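Local structure of cell wall binding protein cwp8 (Peptoclostridium difficile, 5J6Q) at residues A120-K123 with T127-V130; D245-K250 with P255-V260; D292-T297 with G318-V323; E476-L481 with V490-G495; S557-V562 with I584-E589. The protein probably attaches to the clostridial cell wall through three CWB2 modules, as an S-layer-associated protein with further domains. All blocks are in the same frame, centred on the assembly; numbering follows the deposited sequence.

Contact 1 (A120-K123 with T127-V130); sequences ATIK and TVEV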
# COMPACT_ATOMS: atom_id res chain seq x y z
N ALA A 120 -66.53 -23.99 12.73
CA ALA A 120 -65.59 -25.11 12.69
C ALA A 120 -65.36 -25.70 14.09
O ALA A 120 -65.33 -24.98 15.09
CB ALA A 120 -64.26 -24.64 12.12
N THR A 121 -65.23 -27.03 14.14
CA THR A 121 -65.00 -27.77 15.38
C THR A 121 -63.82 -28.72 15.24
O THR A 121 -63.84 -29.54 14.31
CB THR A 121 -66.22 -28.64 15.71
OG1 THR A 121 -67.40 -27.84 15.62
CG2 THR A 121 -66.11 -29.28 17.12
N ILE A 122 -62.81 -28.62 16.12
CA ILE A 122 -61.71 -29.57 16.05
C ILE A 122 -62.30 -30.93 16.46
O ILE A 122 -63.00 -30.99 17.46
CB ILE A 122 -60.58 -29.09 16.98
CG1 ILE A 122 -60.21 -27.65 16.60
CG2 ILE A 122 -59.36 -30.05 16.91
CD1 ILE A 122 -58.90 -27.16 17.19
N LYS A 123 -62.01 -31.98 15.71
CA LYS A 123 -62.56 -33.29 15.92
C LYS A 123 -61.50 -34.29 16.34
O LYS A 123 -61.82 -35.35 16.81
CB LYS A 123 -63.25 -33.72 14.62
CG LYS A 123 -64.74 -33.93 14.80
CD LYS A 123 -65.55 -32.67 14.49
CE LYS A 123 -67.00 -33.01 14.23
NZ LYS A 123 -67.81 -33.03 15.48
N THR A 127 -57.83 -33.06 12.24
CA THR A 127 -59.07 -32.91 11.45
C THR A 127 -59.94 -31.87 12.11
O THR A 127 -60.05 -31.84 13.33
CB THR A 127 -59.88 -34.21 11.35
OG1 THR A 127 -60.18 -34.69 12.67
CG2 THR A 127 -59.14 -35.28 10.57
N VAL A 128 -60.58 -31.03 11.30
CA VAL A 128 -61.50 -29.98 11.71
C VAL A 128 -62.72 -30.04 10.76
O VAL A 128 -62.55 -30.15 9.54
CB VAL A 128 -60.85 -28.58 11.65
CG1 VAL A 128 -61.83 -27.51 12.12
CG2 VAL A 128 -59.58 -28.54 12.48
N GLU A 129 -63.90 -29.98 11.32
CA GLU A 129 -65.14 -30.03 10.57
C GLU A 129 -65.61 -28.62 10.30
O GLU A 129 -65.59 -27.80 11.22
CB GLU A 129 -66.20 -30.79 11.38
CG GLU A 129 -67.55 -30.88 10.69
CD GLU A 129 -68.65 -31.26 11.66
OE1 GLU A 129 -68.95 -30.45 12.56
OE2 GLU A 129 -69.20 -32.37 11.53
N VAL A 130 -66.02 -28.34 9.07
CA VAL A 130 -66.50 -27.00 8.73
C VAL A 130 -67.88 -27.09 8.10
O VAL A 130 -68.10 -27.89 7.19
CB VAL A 130 -65.50 -26.28 7.78
CG1 VAL A 130 -65.95 -24.84 7.54
CG2 VAL A 130 -64.10 -26.30 8.37
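Ala120, Val128 and Val130 form the apolar centre. CB of Ala120 meets CG1 of Val128 at 3.8 Å and CG2 of Val130 a little farther off. Val128 has CG1 anti to the backbone N (chi1 -179°), which turns that methyl to Ala120 and CG2 to the other side, where it lies 4.3 Å from Ile122 CG1. This apolar face rests on helix 96-111, where Ala96, Ile99 and Val100 touch Val128. Further out, Thr121 and Glu129 are a hydrogen-bonded pair, with Thr121 N to Glu129 O and Glu129 N to Thr121 O both 3.0 Å. Lys123 N adds a nearly straight bond to Thr127 O at 3.1 Å. The opposite face is polar. Lys123 folds back through bends at chi2 and chi4, and its CE lies 3.5 Å from the carboxylate carbon CD of Glu129. Any charge attraction is probably loose, since Lys123 NZ is 4.1 Å from Glu129 OE1. Thr127 OG1 is hydrogen-bonded to Ser124 OG, at the end of strand 118-124. The arrangement is a beta hairpin, packed on a helix on one side: strand 118-124 is an edge and strand 127-132 the middle of a three-stranded antiparallel sheet in Cwp8 domain 2.

Contact 2 (D245-K250 with P255-V260); sequences DIVLSK and PETISV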
# COMPACT_ATOMS: atom_id res chain seq x y z
N ASP A 245 -11.68 1.34 0.89
CA ASP A 245 -11.49 1.73 -0.49
C ASP A 245 -10.64 2.98 -0.51
O ASP A 245 -10.85 3.90 0.31
CB ASP A 245 -12.85 2.05 -1.21
CG ASP A 245 -13.58 0.86 -1.88
OD1 ASP A 245 -13.24 -0.33 -1.57
OD2 ASP A 245 -14.50 1.12 -2.70
N ILE A 246 -9.72 3.01 -1.46
CA ILE A 246 -8.79 4.09 -1.70
C ILE A 246 -9.15 4.61 -3.05
O ILE A 246 -9.12 3.81 -3.97
CB ILE A 246 -7.30 3.53 -1.72
CG1 ILE A 246 -6.94 2.86 -0.44
CG2 ILE A 246 -6.34 4.63 -2.06
CD1 ILE A 246 -5.70 1.93 -0.56
N VAL A 247 -9.40 5.92 -3.21
CA VAL A 247 -9.77 6.48 -4.48
C VAL A 247 -8.81 7.57 -4.91
O VAL A 247 -8.59 8.52 -4.17
CB VAL A 247 -11.23 7.07 -4.31
CG1 VAL A 247 -11.74 7.64 -5.63
CG2 VAL A 247 -12.17 5.99 -3.78
N LEU A 248 -8.25 7.46 -6.12
CA LEU A 248 -7.33 8.47 -6.63
C LEU A 248 -8.03 9.20 -7.76
O LEU A 248 -8.54 8.55 -8.65
CB LEU A 248 -6.02 7.86 -7.16
CG LEU A 248 -5.17 7.13 -6.12
CD1 LEU A 248 -4.97 8.04 -4.91
CD2 LEU A 248 -5.81 5.81 -5.74
N SER A 249 -8.03 10.54 -7.75
CA SER A 249 -8.69 11.32 -8.79
C SER A 249 -7.93 12.58 -9.18
O SER A 249 -7.15 13.14 -8.39
CB SER A 249 -10.09 11.76 -8.33
OG SER A 249 -10.72 10.81 -7.49
N LYS A 250 -8.18 13.01 -10.40
CA LYS A 250 -7.59 14.22 -10.99
C LYS A 250 -8.49 14.74 -12.11
O LYS A 250 -9.20 13.95 -12.73
CB LYS A 250 -6.20 13.89 -11.55
CG LYS A 250 -5.26 15.08 -11.54
CD LYS A 250 -3.86 14.66 -11.94
CE LYS A 250 -3.12 15.79 -12.60
NZ LYS A 250 -1.82 15.31 -13.15
N PRO A 255 -10.73 8.36 -12.64
CA PRO A 255 -10.30 7.97 -11.30
C PRO A 255 -9.92 6.51 -11.22
O PRO A 255 -10.03 5.76 -12.21
CB PRO A 255 -11.50 8.31 -10.39
CG PRO A 255 -12.68 8.21 -11.30
CD PRO A 255 -12.16 8.72 -12.67
N GLU A 256 -9.47 6.11 -10.04
CA GLU A 256 -9.08 4.74 -9.81
C GLU A 256 -9.49 4.41 -8.44
O GLU A 256 -9.26 5.19 -7.53
CB GLU A 256 -7.54 4.54 -10.04
CG GLU A 256 -6.98 3.31 -9.35
CD GLU A 256 -5.47 3.14 -9.55
OE1 GLU A 256 -4.74 4.17 -9.59
OE2 GLU A 256 -5.01 1.98 -9.68
N THR A 257 -10.07 3.26 -8.23
CA THR A 257 -10.48 2.87 -6.90
C THR A 257 -9.83 1.55 -6.54
O THR A 257 -9.96 0.59 -7.29
CB THR A 257 -12.05 2.80 -6.85
OG1 THR A 257 -12.57 4.13 -6.94
CG2 THR A 257 -12.52 2.19 -5.60
N ILE A 258 -9.12 1.47 -5.37
CA ILE A 258 -8.47 0.24 -4.93
C ILE A 258 -9.03 -0.25 -3.60
O ILE A 258 -8.87 0.43 -2.60
CB ILE A 258 -6.93 0.47 -4.77
CG1 ILE A 258 -6.33 0.87 -6.11
CG2 ILE A 258 -6.26 -0.82 -4.20
CD1 ILE A 258 -4.97 1.60 -5.94
N SER A 259 -9.62 -1.43 -3.58
CA SER A 259 -10.26 -2.04 -2.41
C SER A 259 -9.28 -2.96 -1.73
O SER A 259 -8.78 -3.92 -2.37
CB SER A 259 -11.49 -2.87 -2.85
OG SER A 259 -12.28 -2.17 -3.81
N VAL A 260 -9.02 -2.73 -0.44
CA VAL A 260 -8.07 -3.61 0.23
C VAL A 260 -8.66 -4.20 1.48
O VAL A 260 -9.53 -3.62 2.12
CB VAL A 260 -6.74 -2.85 0.51
CG1 VAL A 260 -6.20 -2.24 -0.78
CG2 VAL A 260 -6.94 -1.76 1.55
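Strands 242-249 and 256-262 form a beta hairpin at the middle of a four-stranded mixed sheet in Cwp8 domain 3. Ile246 pairs with Ile258, and Leu248 with Glu256, through two backbone bonds each. The shortest is Ile258 N to Ile246 O at 2.7 Å. Between them, Val247 and Thr257 are a non-hydrogen-bonded pair. Their side chains lie side by side and point the same way, with CG2 of Val247 3.7 Å from OG1 of Thr257. On this same face Ser259 OG donates to Asp245 OD1 at 3.1 Å, reaching it from above the carboxylate plane. Thr257 CG2 packs against the other oxygen, Asp245 OD2, which is also held by Asn222 of the next strand. The opposite face is apolar near its middle. CD2 of Leu248 meets CD1 of Ile258 at 4.3 Å, and CD1 of Ile246 meets CG1 of Val260 at 4.2 Å. Leu195 and Leu218 add to this layer. Glu256 shares the face but turns its carboxylate to Lys211 and Gln188. The chemistry is thus split by face: Ile and Leu side chains are buried on one, while on the other both oxygens of the Asp245 carboxylate have donors, which should fix its rotation.

Contact 3 (D292-T297 with G318-V323); sequences DSRFTT and GEDAIV. With SO4 (sulfate ion), chain D.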
# COMPACT_ATOMS: atom_id res chain seq x y z
N ASP A 292 14.95 -1.21 -7.91
CA ASP A 292 15.28 -2.60 -8.21
C ASP A 292 16.78 -2.81 -8.26
O ASP A 292 17.24 -3.98 -8.33
CB ASP A 292 14.63 -3.03 -9.56
CG ASP A 292 14.88 -2.01 -10.68
OD1 ASP A 292 16.03 -1.63 -10.87
OD2 ASP A 292 13.91 -1.61 -11.35
N SER A 293 17.60 -1.71 -8.20
CA SER A 293 19.06 -1.97 -8.21
C SER A 293 19.78 -0.81 -7.51
O SER A 293 19.10 0.17 -7.13
CB SER A 293 19.57 -2.14 -9.64
OG SER A 293 19.49 -0.91 -10.38
N ARG A 294 21.08 -0.89 -7.32
CA ARG A 294 21.87 0.21 -6.72
C ARG A 294 21.75 1.48 -7.57
O ARG A 294 21.67 2.61 -7.02
CB ARG A 294 23.34 -0.23 -6.55
CG ARG A 294 24.07 -0.49 -7.90
CD ARG A 294 25.43 -1.19 -7.67
NE ARG A 294 25.29 -2.34 -6.79
CZ ARG A 294 26.22 -2.73 -5.91
NH1 ARG A 294 26.00 -3.78 -5.12
NH2 ARG A 294 27.37 -2.07 -5.81
N PHE A 295 21.69 1.33 -8.89
CA PHE A 295 21.44 2.50 -9.81
C PHE A 295 20.08 3.18 -9.55
O PHE A 295 20.04 4.40 -9.44
CB PHE A 295 21.44 2.08 -11.35
CG PHE A 295 22.72 1.36 -11.66
CD1 PHE A 295 22.73 -0.02 -11.84
CD2 PHE A 295 23.93 2.04 -11.72
CE1 PHE A 295 23.94 -0.71 -12.07
CE2 PHE A 295 25.13 1.36 -11.94
CZ PHE A 295 25.12 -0.02 -12.10
N THR A 296 18.95 2.38 -9.42
CA THR A 296 17.64 3.06 -9.24
C THR A 296 17.46 3.55 -7.76
O THR A 296 16.82 4.61 -7.52
CB THR A 296 16.51 2.22 -9.75
OG1 THR A 296 16.70 0.85 -9.30
CG2 THR A 296 16.47 2.26 -11.30
N THR A 297 18.06 2.82 -6.79
CA THR A 297 18.09 3.37 -5.41
C THR A 297 18.85 4.69 -5.45
O THR A 297 18.35 5.68 -4.88
CB THR A 297 18.78 2.42 -4.45
OG1 THR A 297 18.00 1.20 -4.45
CG2 THR A 297 18.92 3.00 -3.03
N GLY A 318 32.39 4.65 -9.56
CA GLY A 318 32.13 3.33 -10.14
C GLY A 318 31.11 2.60 -9.25
O GLY A 318 31.11 2.80 -8.02
N GLU A 319 30.25 1.78 -9.86
CA GLU A 319 29.21 1.06 -9.15
C GLU A 319 29.64 0.24 -7.96
O GLU A 319 28.84 -0.02 -7.11
CB GLU A 319 28.50 0.11 -10.13
CG GLU A 319 29.51 -0.84 -10.79
CD GLU A 319 28.84 -1.80 -11.78
OE1 GLU A 319 29.52 -2.27 -12.73
OE2 GLU A 319 27.63 -2.08 -11.60
N ASP A 320 30.88 -0.19 -7.93
CA ASP A 320 31.44 -1.01 -6.88
C ASP A 320 32.53 -0.27 -6.05
O ASP A 320 33.12 -0.87 -5.14
CB ASP A 320 32.10 -2.26 -7.51
CG ASP A 320 31.20 -3.06 -8.42
OD1 ASP A 320 30.01 -3.27 -8.05
OD2 ASP A 320 31.68 -3.47 -9.49
N ALA A 321 32.79 0.98 -6.36
CA ALA A 321 33.83 1.80 -5.74
C ALA A 321 33.41 2.34 -4.39
O ALA A 321 33.18 3.55 -4.18
CB ALA A 321 34.19 2.95 -6.67
N ILE A 322 33.37 1.44 -3.43
CA ILE A 322 32.93 1.79 -2.09
C ILE A 322 33.84 2.82 -1.47
O ILE A 322 33.33 3.81 -0.90
CB ILE A 322 32.86 0.51 -1.23
CG1 ILE A 322 31.91 -0.44 -1.92
CG2 ILE A 322 32.40 0.81 0.16
CD1 ILE A 322 30.49 0.21 -2.10
N VAL A 323 35.18 2.64 -1.57
CA VAL A 323 36.00 3.66 -0.87
C VAL A 323 35.92 5.05 -1.51
O VAL A 323 35.84 6.04 -0.77
CB VAL A 323 37.47 3.19 -0.73
CG1 VAL A 323 38.38 4.34 -0.36
CG2 VAL A 323 37.57 2.08 0.32
S SO4 D . 22.29 -4.46 -6.74
O1 SO4 D . 23.43 -5.25 -6.19
O2 SO4 D . 21.40 -5.26 -7.40
O3 SO4 D . 22.73 -3.50 -7.66
O4 SO4 D . 21.58 -3.75 -5.60
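Arg294 NH2 donates to the backbone O of Glu319 at 2.8 Å, the one hydrogen bond between the segments. That oxygen lies in the guanidinium plane. The same NH2 has a weak second bond to Gly528 O. Asp320 OD1 is 3.7 Å from Arg294 NH2 and well out of that plane, so this long salt bridge is charge attraction alone. A sulfate, probably from the crystallisation liquor, takes other donors of Arg294. Its O3 accepts from Arg294 N at 3.1 Å and from Arg294 NE at 2.9 Å, while its O1 accepts from NH1. With chi1 at 65° and a bend at chi3, the side chain comes round to the same sulfate as its own backbone N. Gln529 also binds this anion. Ser293 and Thr296 form a capping box: Ser293 N gives to Thr296 OG1 at 2.9 Å, and Thr296 N gives weakly to Ser293 OG. Phe295 meets Glu319 by its ring edge, Phe295 CZ lying 3.3 Å from Glu319 OE2. The contact joins the N-terminal end of helix 294-305 to the beta turn after strand 313-318 in a CWB2 module. Val531 of helix 531-542 and Leu341 of strand 339-342 pack against Arg294.

Contact 4 (E476-L481 with V490-G495); sequences EVEDKL and VERLAG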
# COMPACT_ATOMS: atom_id res chain seq x y z
N GLU A 476 51.06 2.98 14.23
CA GLU A 476 52.18 3.82 13.79
C GLU A 476 51.62 5.09 13.13
O GLU A 476 52.09 6.20 13.40
CB GLU A 476 53.07 3.05 12.79
CG GLU A 476 52.73 1.57 12.68
CD GLU A 476 53.95 0.69 12.83
OE1 GLU A 476 54.67 0.85 13.83
OE2 GLU A 476 54.18 -0.16 11.94
N VAL A 477 50.61 4.92 12.25
CA VAL A 477 49.94 6.05 11.58
C VAL A 477 49.34 6.93 12.66
O VAL A 477 49.38 8.15 12.59
CB VAL A 477 48.86 5.50 10.62
CG1 VAL A 477 48.00 6.64 10.08
CG2 VAL A 477 49.51 4.75 9.47
N GLU A 478 48.80 6.28 13.68
CA GLU A 478 48.22 6.97 14.82
C GLU A 478 49.24 7.88 15.50
O GLU A 478 48.96 9.04 15.77
CB GLU A 478 47.75 5.94 15.83
CG GLU A 478 46.91 6.56 16.91
CD GLU A 478 46.60 5.58 18.00
OE1 GLU A 478 46.73 4.35 17.74
OE2 GLU A 478 46.23 6.04 19.11
N ASP A 479 50.44 7.35 15.77
CA ASP A 479 51.49 8.13 16.42
C ASP A 479 51.82 9.38 15.59
O ASP A 479 51.95 10.46 16.17
CB ASP A 479 52.74 7.27 16.62
CG ASP A 479 52.53 6.21 17.68
OD1 ASP A 479 51.78 6.47 18.65
OD2 ASP A 479 53.12 5.13 17.55
N LYS A 480 51.94 9.23 14.26
CA LYS A 480 52.21 10.37 13.38
C LYS A 480 51.06 11.40 13.37
O LYS A 480 51.30 12.59 13.15
CB LYS A 480 52.44 9.87 11.95
N LEU A 481 49.83 10.95 13.62
CA LEU A 481 48.65 11.82 13.63
C LEU A 481 48.63 12.67 14.88
O LEU A 481 48.40 13.87 14.79
CB LEU A 481 47.37 10.97 13.56
CG LEU A 481 46.68 10.98 12.21
CD1 LEU A 481 47.59 10.40 11.14
CD2 LEU A 481 45.41 10.17 12.29
N VAL A 490 44.37 12.27 19.45
CA VAL A 490 43.52 11.73 18.41
C VAL A 490 42.77 10.52 18.94
O VAL A 490 43.37 9.51 19.29
CB VAL A 490 44.35 11.35 17.17
CG1 VAL A 490 43.47 10.68 16.12
CG2 VAL A 490 45.02 12.58 16.58
N GLU A 491 41.45 10.63 19.01
CA GLU A 491 40.61 9.53 19.44
C GLU A 491 40.40 8.54 18.29
O GLU A 491 40.46 8.92 17.11
CB GLU A 491 39.26 10.07 19.94
CG GLU A 491 38.37 9.02 20.58
CD GLU A 491 37.08 9.61 21.12
OE1 GLU A 491 36.09 8.86 21.25
OE2 GLU A 491 37.04 10.83 21.40
N ARG A 492 40.19 7.28 18.64
CA ARG A 492 39.93 6.21 17.71
C ARG A 492 38.55 5.60 18.05
O ARG A 492 38.31 5.25 19.19
CB ARG A 492 41.05 5.16 17.84
CG ARG A 492 40.73 3.79 17.23
CD ARG A 492 41.85 2.76 17.52
NE ARG A 492 43.19 3.20 17.12
CZ ARG A 492 43.76 2.91 15.95
NH1 ARG A 492 45.00 3.30 15.68
NH2 ARG A 492 43.08 2.22 15.03
N LEU A 493 37.65 5.54 17.09
CA LEU A 493 36.34 4.90 17.24
C LEU A 493 36.54 3.49 16.56
O LEU A 493 36.73 3.46 15.35
CB LEU A 493 35.19 5.69 16.52
CG LEU A 493 34.29 6.52 17.42
CD1 LEU A 493 35.04 7.55 18.28
CD2 LEU A 493 33.34 7.25 16.54
N ALA A 494 36.47 2.38 17.31
CA ALA A 494 36.73 1.08 16.75
C ALA A 494 36.02 -0.00 17.53
O ALA A 494 36.32 -0.17 18.70
CB ALA A 494 38.25 0.83 16.78
N GLY A 495 35.06 -0.70 16.93
CA GLY A 495 34.41 -1.80 17.62
C GLY A 495 34.99 -3.10 17.10
O GLY A 495 35.72 -3.10 16.13
O HOH W 1 43.67 4.76 20.14
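Glu478 and Arg492 link the helix and the last strand of a beta-alpha-beta unit made of strand 463-467, helix 475-484 and strand 491-493. The unit lies at the edge of a four-stranded parallel sheet in the CWB2 region. The main ionic interaction is a salt bridge. NH1 of Arg492 donates to OE1 of Glu478 at 2.9 Å with an N-H...O angle of 164°. The oxygen lies near the guanidinium plane, but the N-H comes from above the carboxylate plane, and the two planes are 65° apart. Glu478 reaches toward the strand with CG anti to the backbone N (chi1 -169°) and the chain extended. Arg492 starts out extended and bends at chi3; the two side chains cross at about a right angle. Backbone carbonyls provide further polar partners. NH1 also gives to Val473 O, and NH2 gives to Gly468 O. These bonds grip the guanidinium from several directions and should restrict its rotation. The apolar part is small. CG2 of Val490 packs against the last residue of the helical segment, 4.2 Å from CB of Leu481. Ile466 of strand 463-467 touches both Val490 and Glu478. Water completes the polar set: one molecule donates to Glu478 OE2 at 3.0 Å and accepts a weak bond from Arg492 NE at 3.4 Å.

Contact 5 (S557-V562 with I584-E589); sequences SQEEVV and IEKIAE. With SO4 (sulfate ion), chain B.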
# COMPACT_ATOMS: atom_id res chain seq x y z
N SER A 557 24.86 -3.93 20.78
CA SER A 557 25.57 -2.63 20.90
C SER A 557 24.79 -1.48 20.14
O SER A 557 24.64 -0.35 20.63
CB SER A 557 27.00 -2.77 20.37
OG SER A 557 26.86 -3.04 18.96
N GLN A 558 24.20 -1.80 18.95
CA GLN A 558 23.38 -0.84 18.22
C GLN A 558 22.07 -0.57 18.88
O GLN A 558 21.65 0.61 18.99
CB GLN A 558 23.09 -1.31 16.78
CG GLN A 558 24.38 -1.16 15.87
CD GLN A 558 24.10 -1.92 14.49
OE1 GLN A 558 23.51 -2.96 14.49
NE2 GLN A 558 24.37 -1.27 13.29
N GLU A 559 21.42 -1.63 19.38
CA GLU A 559 20.15 -1.47 20.05
C GLU A 559 20.31 -0.42 21.33
O GLU A 559 19.49 0.46 21.51
CB GLU A 559 19.72 -2.84 20.57
CG GLU A 559 18.69 -3.58 19.71
CD GLU A 559 18.23 -4.89 20.47
OE1 GLU A 559 18.05 -4.80 21.68
OE2 GLU A 559 18.09 -6.00 19.87
N GLU A 560 21.35 -0.59 22.14
CA GLU A 560 21.63 0.22 23.28
C GLU A 560 21.89 1.69 22.90
O GLU A 560 21.28 2.52 23.55
CB GLU A 560 22.79 -0.34 24.03
CG GLU A 560 22.28 -1.48 24.90
CD GLU A 560 23.44 -2.32 25.59
OE1 GLU A 560 24.52 -1.79 25.85
OE2 GLU A 560 23.23 -3.46 25.89
N VAL A 561 22.75 2.00 21.85
CA VAL A 561 22.97 3.38 21.47
C VAL A 561 21.79 4.03 20.85
O VAL A 561 21.58 5.28 21.05
CB VAL A 561 24.22 3.64 20.58
CG1 VAL A 561 25.44 2.88 21.15
CG2 VAL A 561 23.93 3.29 19.16
N VAL A 562 20.99 3.25 20.06
CA VAL A 562 19.84 3.88 19.48
C VAL A 562 18.89 4.32 20.65
O VAL A 562 18.30 5.39 20.61
CB VAL A 562 19.20 2.85 18.48
CG1 VAL A 562 17.78 3.29 18.13
CG2 VAL A 562 20.06 2.73 17.19
N ILE A 584 13.98 -2.94 11.33
CA ILE A 584 13.19 -1.71 11.26
C ILE A 584 12.26 -1.66 12.47
O ILE A 584 12.01 -0.56 13.05
CB ILE A 584 12.29 -1.62 9.97
CG1 ILE A 584 13.14 -1.68 8.66
CG2 ILE A 584 11.40 -0.32 9.96
CD1 ILE A 584 14.51 -0.96 8.62
N GLU A 585 11.71 -2.84 12.87
CA GLU A 585 10.75 -2.80 13.97
C GLU A 585 11.56 -2.51 15.23
O GLU A 585 11.15 -1.61 16.00
CB GLU A 585 9.94 -4.12 14.10
CG GLU A 585 8.99 -4.28 12.92
CD GLU A 585 8.27 -5.62 12.93
OE1 GLU A 585 7.05 -5.60 12.78
OE2 GLU A 585 8.94 -6.69 13.06
N LYS A 586 12.70 -3.18 15.38
CA LYS A 586 13.60 -3.02 16.54
C LYS A 586 13.95 -1.54 16.66
O LYS A 586 13.86 -1.00 17.76
CB LYS A 586 14.93 -3.84 16.36
CG LYS A 586 15.72 -4.16 17.70
CD LYS A 586 14.75 -4.25 18.98
CE LYS A 586 14.38 -5.69 19.38
NZ LYS A 586 13.27 -5.65 20.38
N ILE A 587 14.29 -0.87 15.52
CA ILE A 587 14.71 0.50 15.53
C ILE A 587 13.54 1.39 15.98
O ILE A 587 13.70 2.24 16.87
CB ILE A 587 15.28 0.94 14.11
CG1 ILE A 587 16.57 0.18 13.74
CG2 ILE A 587 15.59 2.42 14.13
CD1 ILE A 587 16.96 0.47 12.29
N ALA A 588 12.35 1.19 15.36
CA ALA A 588 11.16 1.93 15.71
C ALA A 588 10.83 1.86 17.27
O ALA A 588 10.44 2.88 17.89
CB ALA A 588 9.97 1.38 14.91
N GLU A 589 10.95 0.68 17.82
CA GLU A 589 10.68 0.37 19.19
C GLU A 589 11.62 1.21 20.10
O GLU A 589 11.11 1.96 20.92
CB GLU A 589 10.88 -1.14 19.45
CG GLU A 589 10.60 -1.49 20.88
CD GLU A 589 11.09 -2.86 21.31
OE1 GLU A 589 11.41 -3.75 20.46
OE2 GLU A 589 11.19 -3.04 22.55
S SO4 B . 26.21 -8.07 20.21
O1 SO4 B . 26.48 -8.58 21.65
O2 SO4 B . 24.84 -8.59 19.73
O3 SO4 B . 27.28 -8.61 19.31
O4 SO4 B . 26.37 -6.49 20.19
O HOH W 2 15.59 -5.61 22.70
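Lys586 NZ reaches Glu589 OE1 at 2.7 Å, a salt bridge within helix 581-590. Across the contact, Lys586 also meets Glu559 of helix 556-565, but by its carbon chain. CG of Lys586 lies 3.6 Å from CG of Glu559, and its CG, CD and CE run past the Glu559 carboxylate as the two side chains cross obliquely. Lys586 leaves the helix with CG anti to the backbone N (chi1 -159°), then bends at chi2 and chi3. These bends carry the ammonium group to Glu589, and Lys586 NZ stays 4.9 Å from Glu559 OE2. A water lies 2.8 Å from Glu559 OE1 and weakly accepts from Lys586 NZ. Deeper in, the CG1 methyl of Val562 lies 4.4 Å from the backbone O of Ile587, a loose contact. Ile587 in turn rests on Leu572 and Val518. Both helices pack beside the four-stranded parallel sheet that includes strands 516-519 and 572-575, in the CWB2 region. At the start of helix 556-565, Ser557 N donates to O4 of a sulfate, probably from the crystallisation liquor, at 3.0 Å, and Lys556 N binds the same ion. With no direct hydrogen bond between the segments, the two helices meet by van der Waals contacts and a water. The lysine charge is probably balanced mainly by Glu589 of its own helix.

Contacts 1 and 2 are both antiparallel hairpins, each with one apolar face, but in different domains with centres 67 Å apart. Contact 2 joins the two inner strands of its sheet and is more buried. Contact 1 includes an outermost strand, and its polar face has only a loose charge pair. Contacts 3, 4 and 5 lie in the CWB2 region and share no helix or strand. There, side chains replace backbone ladders. Contact 3 is a surface meeting centred on one arginine, contact 4 a helix-to-strand salt bridge, and contact 5 a helix pair without direct hydrogen bonds. Contacts 3 and 5 each have a sulfate at a helix start. Contacts 4 and 5 come closest, about 8 Å between nearest atoms.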